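Local coordinates for ErfK/YbiS/YcfS/YnhG family protein (Xylanimonas cellulosilytica, PDB 4LPQ), which probably cross-links peptidoglycan as an L,D-transpeptidase in bacterial cell-wall synthesis, its catalytic domain joined to a putative peptidoglycan-binding domain, at residues A[13-24]-A[36-46]. Residues are numbered along the deposited sequence; the frame is centred on the assembly and turned at random.
Sequences RGSTGPEVLALQ and KADGDYGWATQ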
loop_
_atom_site.group_PDB
_atom_site.type_symbol
_atom_site.label_atom_id
_atom_site.label_comp_id
_atom_site.label_asym_id
_atom_site.label_seq_id
_atom_site.Cartn_x
_atom_site.Cartn_y
_atom_site.Cartn_z
ATOM N N ARG A 13 -10.075 -3.287 -13.945
ATOM C CA ARG A 13 -8.856 -3.693 -14.638
ATOM C C ARG A 13 -9.169 -4.054 -16.086
ATOM O O ARG A 13 -10.099 -4.806 -16.345
ATOM C CB ARG A 13 -8.263 -4.904 -13.903
ATOM C CG ARG A 13 -6.948 -5.376 -14.503
ATOM C CD ARG A 13 -5.792 -4.458 -14.208
ATOM N NE ARG A 13 -4.529 -4.858 -14.827
ATOM C CZ ARG A 13 -3.660 -5.669 -14.258
ATOM N NH1 ARG A 13 -3.855 -6.079 -13.046
ATOM N NH2 ARG A 13 -2.562 -6.016 -14.919
ATOM N N GLY A 14 -8.404 -3.462 -17.017
ATOM C CA GLY A 14 -8.558 -3.700 -18.435
ATOM C C GLY A 14 -9.344 -2.598 -19.115
ATOM O O GLY A 14 -9.347 -2.550 -20.342
ATOM N N SER A 15 -10.091 -1.825 -18.362
ATOM C CA SER A 15 -10.852 -0.728 -18.964
ATOM C C SER A 15 -9.911 0.323 -19.558
ATOM O O SER A 15 -8.768 0.544 -19.073
ATOM C CB SER A 15 -11.682 0.005 -17.877
ATOM O OG SER A 15 -12.700 -0.776 -17.294
ATOM N N THR A 16 -10.436 1.069 -20.548
ATOM C CA THR A 16 -9.735 2.235 -21.079
ATOM C C THR A 16 -10.759 3.314 -21.405
ATOM O O THR A 16 -11.965 3.051 -21.620
ATOM C CB THR A 16 -9.021 1.798 -22.387
ATOM O OG1 THR A 16 -8.037 2.726 -22.849
ATOM C CG2 THR A 16 -9.998 1.737 -23.484
ATOM N N GLY A 17 -10.261 4.523 -21.427
ATOM C CA GLY A 17 -11.096 5.617 -21.828
ATOM C C GLY A 17 -11.113 6.801 -20.867
ATOM O O GLY A 17 -10.439 6.795 -19.852
ATOM N N PRO A 18 -11.911 7.802 -21.209
ATOM C CA PRO A 18 -11.992 9.035 -20.486
ATOM C C PRO A 18 -12.358 8.795 -19.034
ATOM O O PRO A 18 -11.902 9.564 -18.171
ATOM C CB PRO A 18 -13.032 9.822 -21.229
ATOM C CG PRO A 18 -13.713 8.910 -22.139
ATOM C CD PRO A 18 -12.749 7.849 -22.423
ATOM N N GLU A 19 -13.259 7.874 -18.755
ATOM C CA GLU A 19 -13.628 7.655 -17.354
ATOM C C GLU A 19 -12.462 7.067 -16.540
ATOM O O GLU A 19 -12.339 7.362 -15.353
ATOM C CB GLU A 19 -14.920 6.888 -17.233
ATOM C CG GLU A 19 -16.047 7.796 -17.802
ATOM C CD GLU A 19 -16.026 9.326 -17.199
ATOM O OE1 GLU A 19 -16.197 9.357 -15.901
ATOM O OE2 GLU A 19 -15.850 10.421 -17.991
ATOM N N VAL A 20 -11.638 6.249 -17.192
ATOM C CA VAL A 20 -10.451 5.755 -16.526
ATOM C C VAL A 20 -9.485 6.916 -16.258
ATOM O O VAL A 20 -8.905 7.034 -15.178
ATOM C CB VAL A 20 -9.769 4.674 -17.316
ATOM C CG1 VAL A 20 -8.442 4.278 -16.698
ATOM C CG2 VAL A 20 -10.661 3.480 -17.442
ATOM N N LEU A 21 -9.259 7.754 -17.258
ATOM C CA LEU A 21 -8.396 8.904 -17.113
ATOM C C LEU A 21 -8.811 9.789 -15.900
ATOM O O LEU A 21 -8.009 10.171 -15.052
ATOM C CB LEU A 21 -8.329 9.720 -18.405
ATOM C CG LEU A 21 -7.429 10.979 -18.308
ATOM C CD1 LEU A 21 -6.089 10.541 -18.240
ATOM C CD2 LEU A 21 -7.555 11.734 -19.597
ATOM N N ALA A 22 -10.131 10.049 -15.834
ATOM C CA ALA A 22 -10.678 10.837 -14.746
ATOM C C ALA A 22 -10.494 10.186 -13.392
ATOM O O ALA A 22 -10.092 10.870 -12.435
ATOM C CB ALA A 22 -12.155 11.099 -15.017
ATOM N N LEU A 23 -10.664 8.878 -13.328
ATOM C CA LEU A 23 -10.413 8.159 -12.111
ATOM C C LEU A 23 -8.951 8.265 -11.694
ATOM O O LEU A 23 -8.665 8.525 -10.515
ATOM C CB LEU A 23 -10.751 6.696 -12.382
ATOM C CG LEU A 23 -10.259 5.713 -11.304
ATOM C CD1 LEU A 23 -11.020 5.885 -9.965
ATOM C CD2 LEU A 23 -10.479 4.259 -11.839
ATOM N N GLN A 24 -8.032 8.061 -12.613
ATOM C CA GLN A 24 -6.645 8.075 -12.293
ATOM C C GLN A 24 -6.268 9.466 -11.777
ATOM O O GLN A 24 -5.501 9.582 -10.809
ATOM C CB GLN A 24 -5.804 7.754 -13.514
ATOM C CG GLN A 24 -5.979 6.321 -13.953
ATOM C CD GLN A 24 -5.407 6.086 -15.358
ATOM O OE1 GLN A 24 -5.473 6.944 -16.251
ATOM N NE2 GLN A 24 -4.848 4.889 -15.595
ATOM N N LYS A 36 0.749 7.830 -13.329
ATOM C CA LYS A 36 0.301 8.192 -14.683
ATOM C C LYS A 36 -1.186 8.191 -14.782
ATOM O O LYS A 36 -1.885 7.282 -14.309
ATOM C CB LYS A 36 0.747 7.107 -15.653
ATOM C CG LYS A 36 2.189 7.066 -15.993
ATOM C CD LYS A 36 2.410 6.406 -17.346
ATOM C CE LYS A 36 1.857 4.995 -17.328
ATOM N NZ LYS A 36 2.639 4.226 -18.304
ATOM N N ALA A 37 -1.725 9.256 -15.343
ATOM C CA ALA A 37 -3.130 9.307 -15.741
ATOM C C ALA A 37 -3.143 9.244 -17.251
ATOM O O ALA A 37 -3.012 10.271 -17.912
ATOM C CB ALA A 37 -3.811 10.549 -15.255
ATOM N N ASP A 38 -3.221 8.049 -17.788
ATOM C CA ASP A 38 -3.155 7.789 -19.209
ATOM C C ASP A 38 -4.380 7.172 -19.839
ATOM O O ASP A 38 -4.429 6.934 -21.055
ATOM C CB ASP A 38 -1.931 6.898 -19.555
ATOM C CG ASP A 38 -1.986 5.495 -18.926
ATOM O OD1 ASP A 38 -2.957 5.179 -18.209
ATOM O OD2 ASP A 38 -1.043 4.720 -19.229
ATOM N N GLY A 39 -5.395 6.863 -19.030
ATOM C CA GLY A 39 -6.634 6.294 -19.497
ATOM C C GLY A 39 -6.648 4.788 -19.649
ATOM O O GLY A 39 -7.695 4.234 -20.083
ATOM N N ASP A 40 -5.593 4.108 -19.223
ATOM C CA ASP A 40 -5.564 2.644 -19.262
ATOM C C ASP A 40 -5.485 2.067 -17.854
ATOM O O ASP A 40 -4.545 2.337 -17.134
ATOM C CB ASP A 40 -4.363 2.163 -20.031
ATOM C CG ASP A 40 -4.445 2.511 -21.504
ATOM O OD1 ASP A 40 -5.514 2.672 -22.109
ATOM O OD2 ASP A 40 -3.368 2.564 -22.191
ATOM N N TYR A 41 -6.483 1.296 -17.464
ATOM C CA TYR A 41 -6.524 0.724 -16.114
ATOM C C TYR A 41 -5.732 -0.584 -16.101
ATOM O O TYR A 41 -6.258 -1.664 -16.382
ATOM C CB TYR A 41 -7.939 0.570 -15.681
ATOM C CG TYR A 41 -8.226 0.192 -14.255
ATOM C CD1 TYR A 41 -7.394 -0.628 -13.528
ATOM C CD2 TYR A 41 -9.379 0.647 -13.619
ATOM C CE1 TYR A 41 -7.749 -1.102 -12.271
ATOM C CE2 TYR A 41 -9.767 0.213 -12.372
ATOM C CZ TYR A 41 -8.936 -0.648 -11.694
ATOM O OH TYR A 41 -9.275 -1.123 -10.435
ATOM N N GLY A 42 -4.437 -0.450 -15.808
ATOM C CA GLY A 42 -3.532 -1.516 -15.638
ATOM C C GLY A 42 -3.151 -1.820 -14.229
ATOM O O GLY A 42 -3.892 -1.477 -13.291
ATOM N N TRP A 43 -2.025 -2.500 -14.050
ATOM C CA TRP A 43 -1.593 -2.936 -12.740
ATOM C C TRP A 43 -1.407 -1.827 -11.731
ATOM O O TRP A 43 -1.762 -1.956 -10.542
ATOM C CB TRP A 43 -0.342 -3.807 -12.880
ATOM C CG TRP A 43 0.077 -4.597 -11.736
ATOM C CD1 TRP A 43 -0.138 -5.910 -11.512
ATOM C CD2 TRP A 43 0.919 -4.152 -10.668
ATOM N NE1 TRP A 43 0.427 -6.317 -10.320
ATOM C CE2 TRP A 43 1.104 -5.241 -9.797
ATOM C CE3 TRP A 43 1.495 -2.914 -10.323
ATOM C CZ2 TRP A 43 1.827 -5.163 -8.627
ATOM C CZ3 TRP A 43 2.280 -2.853 -9.155
ATOM C CH2 TRP A 43 2.385 -3.966 -8.322
ATOM N N ALA A 44 -0.766 -0.729 -12.199
ATOM C CA ALA A 44 -0.479 0.378 -11.316
ATOM C C ALA A 44 -1.766 1.055 -10.831
ATOM O O ALA A 44 -1.931 1.405 -9.660
ATOM C CB ALA A 44 0.437 1.363 -12.007
ATOM N N THR A 45 -2.703 1.192 -11.749
ATOM C CA THR A 45 -3.983 1.735 -11.391
ATOM C C THR A 45 -4.732 0.839 -10.421
ATOM O O THR A 45 -5.373 1.283 -9.470
ATOM C CB THR A 45 -4.857 2.031 -12.659
ATOM O OG1 THR A 45 -4.203 2.992 -13.455
ATOM C CG2 THR A 45 -6.229 2.556 -12.304
ATOM N N GLN A 46 -4.586 -0.486 -10.622
ATOM C CA GLN A 46 -5.187 -1.432 -9.698
ATOM C C GLN A 46 -4.726 -1.217 -8.296
ATOM O O GLN A 46 -5.530 -1.282 -7.340
ATOM C CB GLN A 46 -4.903 -2.871 -10.177
ATOM C CG GLN A 46 -5.556 -3.940 -9.343
ATOM C CD GLN A 46 -6.985 -3.921 -9.631
ATOM O OE1 GLN A 46 -7.462 -4.680 -10.407
ATOM N NE2 GLN A 46 -7.705 -3.042 -8.955
HETATM O O HOH W 1 -5.968 -6.935 -11.329
HETATM O O HOH W 2 -10.297 -3.986 -11.373
#
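The buried amide of Gln24 is gripped at both ends by the 36-46 segment: its OE1 accepts from Gly39 N at 2.8 Å, while its NE2 donates to Thr45 OG1, nearly in the amide plane, and to Asp38 OD1 at 3.2 Å. That carboxylate oxygen also takes Asp40 N from the opposite face of its plane, closing an Asx turn. An extended chain beyond CG (chi2 166°) carries the amide in among these partners. A leucine here has neither OE1 nor NE2, and would probably leave Gly39 N without its acceptor and the 36-40 loop less firmly held. Further along, the backbones pair through Gly14 N to Tyr41 O, Tyr41 N to Ser15 O (2.9 Å) and Gly17 N to Gly39 O. With CG anti to the backbone N (chi1 -171°), the Tyr41 ring reaches in between Arg13 N, 3.5 Å above its centre, and Thr45 CG2 over the other face; Leu23 CD2 approaches CE2 obliquely. Outside, the Arg13 guanidinium lays one face over Trp43 N, its plane almost perpendicular to the indole. Val20 CG1 packs on Tyr41 CB, and Leu21 CD1 meets Ala37 CB at 3.8 Å. Such a loop, tying helix 18-30 to the start of helix 43-56, fits the three-helix fold of PG_binding_1 peptidoglycan-binding domains.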